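Local structure of time interval measuring enzyme TIME (Bombyx mori, 2E47) at residues T18-T24 with Q36-L42; G45-V51 with L88-F93. The protein probably catalyses the dismutation of superoxide to hydrogen peroxide and oxygen, as a copper- and zinc-binding glycoprotein of the Cu-Zn superoxide dismutase family. All coordinates share one frame; numbering follows the deposited sequence.

How the interactions relate
Two antiparallel strand pairs of one Greek-key barrel illustrate how a single scaffold serves a surface and a metal site. Interaction 1 closes a hairpin that carries a glycan on Asn22; interaction 2 follows it along the chain, its centre about 11 Å from that of the first, and includes the copper ligand His50. Inside the barrel Ile23 CG1 lies 4.0 Å from Phe49 CZ, and nearer the surface Leu42 CB packs against Tyr47 CZ at 3.9 Å. The copper, bound by His50 of interaction 2, is about 13 Å from the side chain of Ile39, so interaction 1 supplies no metal ligand.

Interaction 1 (T18-T24 with Q36-L42); sequences TIRGNIT and QGGITGL. With NAG (2-acetamido-2-deoxy-beta-D-glucopyranose), chain C.
The beta hairpin formed by strands 20-27 and 33-40 is laced together at three hydrogen-bonded antiparallel pairs, Arg20-Thr40, Asn22-Gly38 and Thr24-Gln36. The bonds are uneven: Thr40 N reaches Arg20 O at 2.8 Å, whereas Asn22 N to Gly38 O is weak at 3.3 Å. Between them the backbones close in, with Gly21 CA 4.0 Å from Ile39 CA. A side chain on Gly21 would run into Gly38 O and Ile39 CG1, and one on Gly37 into Asn22 O, so the bare alpha carbons suit this tight seam. In the Greek-key barrel of Cu-Zn superoxide dismutases, the hairpin sits between strands 9-15 and 98-105, and its two surfaces are used very differently.

On the inner surface, Ile19 is forked between two partners. Its CG2, anti to the backbone N, touches Ile39 CG2 at 3.8 Å where the two side chains cross obliquely, while the other branch carries CD1 to within 3.9 Å of Leu42 CD2. Cutting Ile19 back to an alanine would remove both branches and is likely to open a gap beside Ile39 and take one apolar partner from Leu42. Further along, Ile23 CD1 approaches Ile39 CG1 more loosely, at 4.3 Å, and both isoleucines also touch Leu14 and Ile101 of the flanking strands.

The other surface bears Arg20, Asn22, Thr24, Gln36 and Thr40. Asn22 ND2 is joined covalently to C1 of an N-acetylglucosamine, 1.5 Å away, in an N-glycosidic link. With CG anti to the carbonyl carbon (chi1 -58°), the amide leads the sugar off this surface; Asn22 itself also packs on Ser58 of the second subunit. On the same surface Thr24 CG2 comes within 4.2 Å of Gln36 CG.

Interaction 2 (G45-V51 with L88-F93); sequences GEYGFHV and LGNVVF. With CU (copper (II) ion), chain E.
Gly45 pairs with Phe93 through two backbone hydrogen bonds, the shorter running 2.9 Å from Phe93 N to Gly45 O. At positive phi, Gly45 holds a conformation in which a side chain would press on the preceding carbonyl and crowd the Tyr47 hydroxyl. Glu46, opposite Val92, sends its extended chain over Asn90; carboxylate and amide lie stacked with planes 27° apart.

Tyr47 turns to the other surface. Its CG, anti to the carbonyl carbon (chi1 -59°), brings the ring across that of Phe93, with CD1 only 3.3 Å from Phe93 CD2 and the planes at 89°. The edge of the ring lies near Val91 O, and its hydroxyl is hydrogen-bonded to Pro43 O. Backbone bonds also tie Tyr47 to Val91, the shorter 2.8 Å from Val91 N to Tyr47 O.

This is the pairing of strands 45-52 and 87-93 in the Greek-key barrel of the Cu-Zn superoxide dismutase fold; strand 120-124 flanks the former. The regular ladder runs as far as Gly48 and Asn90. Phe49 N then reaches Gly89 O at 2.9 Å, keeping the backbones joined where Gly89 adopts positive phi. The Phe49 side chain, its CG anti to the backbone N, goes inward: CG meets Val91 CG1 at 3.8 Å, and CD1 meets Leu88 CD1 at 4.0 Å.

The CB of His50 points away from strand 87-93, yet its ring swings back so that CD2 comes near Gly89 O. Its ND1 binds copper at 2.0 Å, sharing the ion with His52, His67 and His124. NE2 is hydrogen-bonded to Asp128 OD1, so copper at one nitrogen and this second-shell carboxylate at the other together probably hold the ring's rotation. At the end of the segment, Val51 CG2 rests against Leu88 CD1 at 3.8 Å.

Interaction 1 (T18-T24 with Q36-L42)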
ATOM      1  N   THR A  18      -3.191   2.293  19.534  1.00 32.70           N
ATOM      2  CA  THR A  18      -3.656   1.094  20.254  1.00 32.26           C
ATOM      3  C   THR A  18      -3.578  -0.260  19.515  1.00 30.93           C
ATOM      4  O   THR A  18      -3.514  -1.301  20.158  1.00 30.52           O
ATOM      5  CB  THR A  18      -5.099   1.302  20.835  1.00 33.10           C
ATOM      6  OG1 THR A  18      -5.987   1.688  19.779  1.00 36.58           O
ATOM      7  CG2 THR A  18      -5.124   2.441  21.919  1.00 35.31           C
ATOM      8  N   ILE A  19      -3.570  -0.246  18.187  1.00 28.88           N
ATOM      9  CA  ILE A  19      -3.722  -1.463  17.411  1.00 27.83           C
ATOM     10  C   ILE A  19      -2.518  -1.731  16.550  1.00 27.88           C
ATOM     11  O   ILE A  19      -2.016  -0.802  15.904  1.00 28.00           O
ATOM     12  CB  ILE A  19      -5.026  -1.389  16.541  1.00 28.74           C
ATOM     13  CG1 ILE A  19      -6.261  -1.651  17.427  1.00 26.26           C
ATOM     14  CG2 ILE A  19      -4.933  -2.398  15.358  1.00 26.69           C
ATOM     15  CD1 ILE A  19      -7.474  -1.193  16.873  1.00 28.03           C
ATOM     16  N   ARG A  20      -2.028  -2.976  16.568  1.00 27.73           N
ATOM     17  CA  ARG A  20      -0.900  -3.361  15.735  1.00 28.21           C
ATOM     18  C   ARG A  20      -1.110  -4.716  15.139  1.00 26.90           C
ATOM     19  O   ARG A  20      -1.496  -5.662  15.842  1.00 26.04           O
ATOM     20  CB  ARG A  20       0.448  -3.423  16.528  1.00 30.00           C
ATOM     21  CG  ARG A  20       0.697  -2.253  17.467  1.00 34.61           C
ATOM     22  CD  ARG A  20       1.580  -1.215  16.839  1.00 45.09           C
ATOM     23  NE  ARG A  20       2.546  -0.749  17.850  1.00 56.17           N
ATOM     24  CZ  ARG A  20       2.419   0.381  18.557  1.00 57.81           C
ATOM     25  NH1 ARG A  20       3.349   0.706  19.458  1.00 58.11           N
ATOM     26  NH2 ARG A  20       1.372   1.191  18.350  1.00 56.63           N
ATOM     27  N   GLY A  21      -0.768  -4.835  13.861  1.00 24.84           N
ATOM     28  CA  GLY A  21      -0.791  -6.136  13.242  1.00 24.44           C
ATOM     29  C   GLY A  21      -0.161  -6.198  11.890  1.00 24.54           C
ATOM     30  O   GLY A  21       0.122  -5.169  11.279  1.00 25.02           O
ATOM     31  N   ASN A  22       0.093  -7.428  11.454  1.00 25.42           N
ATOM     32  CA  ASN A  22       0.539  -7.758  10.099  1.00 26.08           C
ATOM     33  C   ASN A  22      -0.454  -8.761   9.580  1.00 25.00           C
ATOM     34  O   ASN A  22      -0.797  -9.720  10.296  1.00 24.28           O
ATOM     35  CB  ASN A  22       1.903  -8.482  10.124  1.00 28.80           C
ATOM     36  CG  ASN A  22       2.998  -7.636  10.812  1.00 35.55           C
ATOM     37  OD1 ASN A  22       3.256  -6.498  10.367  1.00 35.05           O
ATOM     38  ND2 ASN A  22       3.569  -8.151  11.934  1.00 43.65           N
ATOM     39  N   ILE A  23      -0.879  -8.552   8.345  1.00 23.25           N
ATOM     40  CA  ILE A  23      -1.726  -9.513   7.605  1.00 23.61           C
ATOM     41  C   ILE A  23      -1.098  -9.813   6.274  1.00 23.24           C
ATOM     42  O   ILE A  23      -0.845  -8.894   5.511  1.00 20.91           O
ATOM     43  CB  ILE A  23      -3.183  -8.981   7.446  1.00 25.08           C
ATOM     44  CG1 ILE A  23      -3.762  -8.682   8.837  1.00 25.29           C
ATOM     45  CG2 ILE A  23      -4.134 -10.044   6.699  1.00 24.25           C
ATOM     46  CD1 ILE A  23      -3.571  -7.277   9.169  1.00 32.84           C
ATOM     47  N   THR A  24      -0.873 -11.111   6.018  1.00 21.24           N
ATOM     48  CA  THR A  24      -0.142 -11.618   4.907  1.00 21.31           C
ATOM     49  C   THR A  24      -1.138 -12.376   3.970  1.00 20.88           C
ATOM     50  O   THR A  24      -2.032 -13.020   4.472  1.00 18.73           O
ATOM     51  CB  THR A  24       0.941 -12.559   5.535  1.00 23.66           C
ATOM     52  OG1 THR A  24       2.208 -11.848   5.713  1.00 30.33           O
ATOM     53  CG2 THR A  24       1.085 -13.797   4.875  1.00 24.29           C
ATOM     54  N   GLN A  36      -3.241 -14.740   6.704  1.00 23.27           N
ATOM     55  CA  GLN A  36      -2.877 -15.051   8.076  1.00 25.34           C
ATOM     56  C   GLN A  36      -2.189 -13.892   8.804  1.00 25.34           C
ATOM     57  O   GLN A  36      -1.624 -13.006   8.191  1.00 24.99           O
ATOM     58  CB  GLN A  36      -2.032 -16.347   8.155  1.00 27.43           C
ATOM     59  CG  GLN A  36      -1.192 -16.664   6.945  1.00 28.76           C
ATOM     60  CD  GLN A  36      -0.309 -17.921   7.054  1.00 33.22           C
ATOM     61  OE1 GLN A  36      -0.318 -18.725   8.057  1.00 35.81           O
ATOM     62  NE2 GLN A  36       0.444 -18.125   5.989  1.00 37.96           N
ATOM     63  N   GLY A  37      -2.194 -13.906  10.121  1.00 23.95           N
ATOM     64  CA  GLY A  37      -1.420 -12.919  10.839  1.00 22.21           C
ATOM     65  C   GLY A  37      -2.020 -12.773  12.196  1.00 22.10           C
ATOM     66  O   GLY A  37      -2.760 -13.668  12.666  1.00 20.82           O
ATOM     67  N   GLY A  38      -1.746 -11.628  12.814  1.00 23.22           N
ATOM     68  CA  GLY A  38      -2.052 -11.447  14.222  1.00 22.79           C
ATOM     69  C   GLY A  38      -2.280  -9.987  14.352  1.00 23.79           C
ATOM     70  O   GLY A  38      -1.615  -9.224  13.669  1.00 25.03           O
ATOM     71  N   ILE A  39      -3.227  -9.587  15.202  1.00 22.88           N
ATOM     72  CA  ILE A  39      -3.482  -8.164  15.481  1.00 22.34           C
ATOM     73  C   ILE A  39      -3.616  -8.124  16.981  1.00 22.68           C
ATOM     74  O   ILE A  39      -4.143  -9.054  17.546  1.00 23.62           O
ATOM     75  CB  ILE A  39      -4.774  -7.676  14.816  1.00 21.67           C
ATOM     76  CG1 ILE A  39      -4.720  -7.895  13.291  1.00 21.79           C
ATOM     77  CG2 ILE A  39      -5.063  -6.191  15.098  1.00 20.20           C
ATOM     78  CD1 ILE A  39      -6.138  -7.659  12.728  1.00 25.98           C
ATOM     79  N   THR A  40      -3.082  -7.103  17.629  1.00 23.07           N
ATOM     80  CA  THR A  40      -3.376  -6.864  19.035  1.00 25.59           C
ATOM     81  C   THR A  40      -3.993  -5.481  19.237  1.00 23.55           C
ATOM     82  O   THR A  40      -3.774  -4.542  18.463  1.00 23.40           O
ATOM     83  CB  THR A  40      -2.088  -6.964  19.898  1.00 27.88           C
ATOM     84  OG1 THR A  40      -1.168  -5.972  19.415  1.00 33.48           O
ATOM     85  CG2 THR A  40      -1.470  -8.302  19.676  1.00 29.85           C
ATOM     86  N   GLY A  41      -4.799  -5.354  20.270  1.00 23.27           N
ATOM     87  CA  GLY A  41      -5.301  -4.047  20.647  1.00 22.27           C
ATOM     88  C   GLY A  41      -6.794  -3.923  20.836  1.00 22.38           C
ATOM     89  O   GLY A  41      -7.254  -2.847  21.150  1.00 22.56           O
ATOM     90  N   LEU A  42      -7.580  -4.981  20.618  1.00 21.16           N
ATOM     91  CA  LEU A  42      -9.001  -4.857  20.929  1.00 22.44           C
ATOM     92  C   LEU A  42      -9.440  -5.898  21.927  1.00 22.18           C
ATOM     93  O   LEU A  42      -8.879  -6.978  21.981  1.00 23.92           O
ATOM     94  CB  LEU A  42      -9.878  -4.990  19.706  1.00 22.00           C
ATOM     95  CG  LEU A  42      -9.730  -3.909  18.659  1.00 22.79           C
ATOM     96  CD1 LEU A  42     -10.320  -4.489  17.352  1.00 17.83           C
ATOM     97  CD2 LEU A  42     -10.331  -2.640  19.114  1.00 19.63           C
TER
HETATM   98  C1  NAG C   1       5.028  -8.229  11.942  1.00 59.31           C
HETATM   99  C2  NAG C   1       6.252  -8.793  11.191  1.00 67.55           C
HETATM  100  C3  NAG C   1       7.547  -8.805  12.030  1.00 70.91           C
HETATM  101  C4  NAG C   1       7.685  -7.801  13.180  1.00 74.69           C
HETATM  102  C5  NAG C   1       6.386  -7.082  13.556  1.00 72.96           C
HETATM  103  C6  NAG C   1       6.662  -5.648  14.024  1.00 74.31           C
HETATM  104  C7  NAG C   1       5.904 -10.450   9.305  1.00 69.84           C
HETATM  105  C8  NAG C   1       5.139  -9.505   8.451  1.00 69.46           C
HETATM  106  N2  NAG C   1       6.037 -10.146  10.619  1.00 69.26           N
HETATM  107  O3  NAG C   1       8.675  -8.709  11.183  1.00 69.01           O
HETATM  108  O4  NAG C   1       7.987  -8.611  14.294  1.00 84.03           O
HETATM  109  O5  NAG C   1       5.465  -7.013  12.476  1.00 66.64           O
HETATM  110  O6  NAG C   1       7.556  -5.579  15.119  1.00 75.88           O
HETATM  111  O7  NAG C   1       6.357 -11.449   8.746  1.00 70.39           O

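Interaction 2 (G45-V51 with L88-F93)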
ATOM      1  N   GLY A  45     -13.809 -10.459  21.452  1.00 22.92           N
ATOM      2  CA  GLY A  45     -15.006 -10.171  20.666  1.00 19.91           C
ATOM      3  C   GLY A  45     -14.741 -10.398  19.194  1.00 21.54           C
ATOM      4  O   GLY A  45     -13.772 -11.022  18.846  1.00 21.02           O
ATOM      5  N   GLU A  46     -15.641  -9.945  18.326  1.00 22.73           N
ATOM      6  CA  GLU A  46     -15.494 -10.109  16.870  1.00 24.83           C
ATOM      7  C   GLU A  46     -15.688  -8.781  16.186  1.00 22.59           C
ATOM      8  O   GLU A  46     -16.488  -7.946  16.644  1.00 22.01           O
ATOM      9  CB  GLU A  46     -16.473 -11.161  16.293  1.00 24.76           C
ATOM     10  CG  GLU A  46     -17.926 -10.893  16.382  1.00 30.66           C
ATOM     11  CD  GLU A  46     -18.829 -12.033  15.745  1.00 31.73           C
ATOM     12  OE1 GLU A  46     -20.092 -11.844  15.686  1.00 41.24           O
ATOM     13  OE2 GLU A  46     -18.278 -13.062  15.282  1.00 35.56           O
ATOM     14  N   TYR A  47     -14.964  -8.573  15.082  1.00 21.49           N
ATOM     15  CA  TYR A  47     -14.884  -7.232  14.489  1.00 20.04           C
ATOM     16  C   TYR A  47     -14.787  -7.392  12.991  1.00 19.73           C
ATOM     17  O   TYR A  47     -13.990  -8.233  12.514  1.00 20.74           O
ATOM     18  CB  TYR A  47     -13.628  -6.527  15.004  1.00 20.68           C
ATOM     19  CG  TYR A  47     -13.606  -6.395  16.555  1.00 20.16           C
ATOM     20  CD1 TYR A  47     -13.053  -7.408  17.352  1.00 21.28           C
ATOM     21  CD2 TYR A  47     -14.114  -5.300  17.173  1.00 18.36           C
ATOM     22  CE1 TYR A  47     -13.016  -7.352  18.746  1.00 17.41           C
ATOM     23  CE2 TYR A  47     -14.067  -5.218  18.597  1.00 22.24           C
ATOM     24  CZ  TYR A  47     -13.526  -6.256  19.351  1.00 21.88           C
ATOM     25  OH  TYR A  47     -13.478  -6.176  20.736  1.00 25.13           O
ATOM     26  N   GLY A  48     -15.553  -6.575  12.263  1.00 17.77           N
ATOM     27  CA  GLY A  48     -15.540  -6.580  10.806  1.00 17.85           C
ATOM     28  C   GLY A  48     -14.170  -6.382  10.253  1.00 18.08           C
ATOM     29  O   GLY A  48     -13.407  -5.544  10.743  1.00 19.03           O
ATOM     30  N   PHE A  49     -13.818  -7.174   9.249  1.00 19.82           N
ATOM     31  CA  PHE A  49     -12.521  -7.022   8.635  1.00 20.11           C
ATOM     32  C   PHE A  49     -12.718  -7.182   7.133  1.00 19.30           C
ATOM     33  O   PHE A  49     -13.163  -8.214   6.693  1.00 19.24           O
ATOM     34  CB  PHE A  49     -11.675  -8.142   9.154  1.00 22.53           C
ATOM     35  CG  PHE A  49     -10.243  -8.045   8.765  1.00 26.01           C
ATOM     36  CD1 PHE A  49      -9.658  -9.045   8.015  1.00 31.23           C
ATOM     37  CD2 PHE A  49      -9.486  -7.015   9.212  1.00 28.43           C
ATOM     38  CE1 PHE A  49      -8.335  -8.962   7.677  1.00 34.00           C
ATOM     39  CE2 PHE A  49      -8.181  -6.915   8.894  1.00 32.98           C
ATOM     40  CZ  PHE A  49      -7.601  -7.890   8.102  1.00 32.62           C
ATOM     41  N   HIS A  50     -12.443  -6.146   6.338  1.00 18.43           N
ATOM     42  CA  HIS A  50     -12.776  -6.200   4.903  1.00 18.65           C
ATOM     43  C   HIS A  50     -11.679  -5.608   4.035  1.00 18.90           C
ATOM     44  O   HIS A  50     -10.942  -4.789   4.531  1.00 19.38           O
ATOM     45  CB  HIS A  50     -14.026  -5.389   4.618  1.00 18.19           C
ATOM     46  CG  HIS A  50     -15.091  -5.520   5.663  1.00 20.25           C
ATOM     47  ND1 HIS A  50     -15.650  -4.420   6.285  1.00 22.26           N
ATOM     48  CD2 HIS A  50     -15.704  -6.623   6.186  1.00 20.30           C
ATOM     49  CE1 HIS A  50     -16.559  -4.845   7.150  1.00 24.07           C
ATOM     50  NE2 HIS A  50     -16.623  -6.174   7.105  1.00 19.08           N
ATOM     51  N   VAL A  51     -11.647  -5.942   2.738  1.00 18.02           N
ATOM     52  CA  VAL A  51     -10.823  -5.237   1.760  1.00 16.77           C
ATOM     53  C   VAL A  51     -11.698  -4.141   1.188  1.00 19.88           C
ATOM     54  O   VAL A  51     -12.815  -4.419   0.592  1.00 19.70           O
ATOM     55  CB  VAL A  51     -10.361  -6.180   0.650  1.00 17.05           C
ATOM     56  CG1 VAL A  51      -9.556  -5.428  -0.424  1.00 15.05           C
ATOM     57  CG2 VAL A  51      -9.501  -7.369   1.265  1.00 13.32           C
ATOM     58  N   LEU A  88     -14.279 -10.348   4.030  1.00 23.25           N
ATOM     59  CA  LEU A  88     -13.507 -11.469   4.627  1.00 24.07           C
ATOM     60  C   LEU A  88     -14.161 -11.913   5.894  1.00 25.09           C
ATOM     61  O   LEU A  88     -13.738 -12.912   6.451  1.00 28.70           O
ATOM     62  CB  LEU A  88     -12.039 -11.112   4.930  1.00 22.64           C
ATOM     63  CG  LEU A  88     -11.218 -10.668   3.704  1.00 26.35           C
ATOM     64  CD1 LEU A  88      -9.946  -9.890   4.109  1.00 28.77           C
ATOM     65  CD2 LEU A  88     -10.868 -11.848   2.787  1.00 29.72           C
ATOM     66  N   GLY A  89     -15.154 -11.189   6.402  1.00 23.41           N
ATOM     67  CA  GLY A  89     -15.807 -11.648   7.616  1.00 22.06           C
ATOM     68  C   GLY A  89     -15.427 -10.843   8.870  1.00 22.00           C
ATOM     69  O   GLY A  89     -15.289  -9.629   8.775  1.00 22.42           O
ATOM     70  N   ASN A  90     -15.349 -11.508  10.015  1.00 19.19           N
ATOM     71  CA  ASN A  90     -14.982 -10.889  11.293  1.00 21.05           C
ATOM     72  C   ASN A  90     -13.726 -11.545  11.742  1.00 22.06           C
ATOM     73  O   ASN A  90     -13.541 -12.744  11.445  1.00 23.61           O
ATOM     74  CB  ASN A  90     -16.051 -11.210  12.369  1.00 18.84           C
ATOM     75  CG  ASN A  90     -17.358 -10.430  12.159  1.00 18.66           C
ATOM     76  OD1 ASN A  90     -18.445 -11.010  12.035  1.00 22.11           O
ATOM     77  ND2 ASN A  90     -17.262  -9.140  12.169  1.00 10.15           N
ATOM     78  N   VAL A  91     -12.883 -10.822  12.483  1.00 22.34           N
ATOM     79  CA  VAL A  91     -11.742 -11.438  13.158  1.00 22.46           C
ATOM     80  C   VAL A  91     -12.036 -11.495  14.647  1.00 21.89           C
ATOM     81  O   VAL A  91     -12.674 -10.609  15.172  1.00 21.02           O
ATOM     82  CB  VAL A  91     -10.372 -10.699  12.912  1.00 21.98           C
ATOM     83  CG1 VAL A  91     -10.041 -10.738  11.455  1.00 26.61           C
ATOM     84  CG2 VAL A  91     -10.409  -9.282  13.321  1.00 21.85           C
ATOM     85  N   VAL A  92     -11.548 -12.536  15.318  1.00 21.67           N
ATOM     86  CA  VAL A  92     -11.840 -12.727  16.723  1.00 21.36           C
ATOM     87  C   VAL A  92     -10.665 -12.411  17.626  1.00 22.72           C
ATOM     88  O   VAL A  92      -9.571 -12.903  17.368  1.00 24.23           O
ATOM     89  CB  VAL A  92     -12.224 -14.177  16.955  1.00 22.66           C
ATOM     90  CG1 VAL A  92     -12.431 -14.403  18.469  1.00 21.91           C
ATOM     91  CG2 VAL A  92     -13.499 -14.551  16.044  1.00 20.48           C
ATOM     92  N   PHE A  93     -10.887 -11.587  18.652  1.00 21.83           N
ATOM     93  CA  PHE A  93      -9.866 -11.276  19.657  1.00 22.48           C
ATOM     94  C   PHE A  93     -10.054 -12.131  20.903  1.00 24.55           C
ATOM     95  O   PHE A  93     -11.184 -12.439  21.269  1.00 23.72           O
ATOM     96  CB  PHE A  93      -9.899  -9.784  20.028  1.00 20.66           C
ATOM     97  CG  PHE A  93      -9.293  -8.931  18.982  1.00 21.46           C
ATOM     98  CD1 PHE A  93      -8.010  -8.439  19.137  1.00 21.16           C
ATOM     99  CD2 PHE A  93      -9.993  -8.680  17.775  1.00 19.24           C
ATOM    100  CE1 PHE A  93      -7.427  -7.707  18.152  1.00 20.19           C
ATOM    101  CE2 PHE A  93      -9.436  -7.888  16.792  1.00 20.90           C
ATOM    102  CZ  PHE A  93      -8.141  -7.395  16.984  1.00 20.49           C
TER
HETATM  103 CU    CU E 171     -15.686  -2.443   5.792  1.00 52.69          CU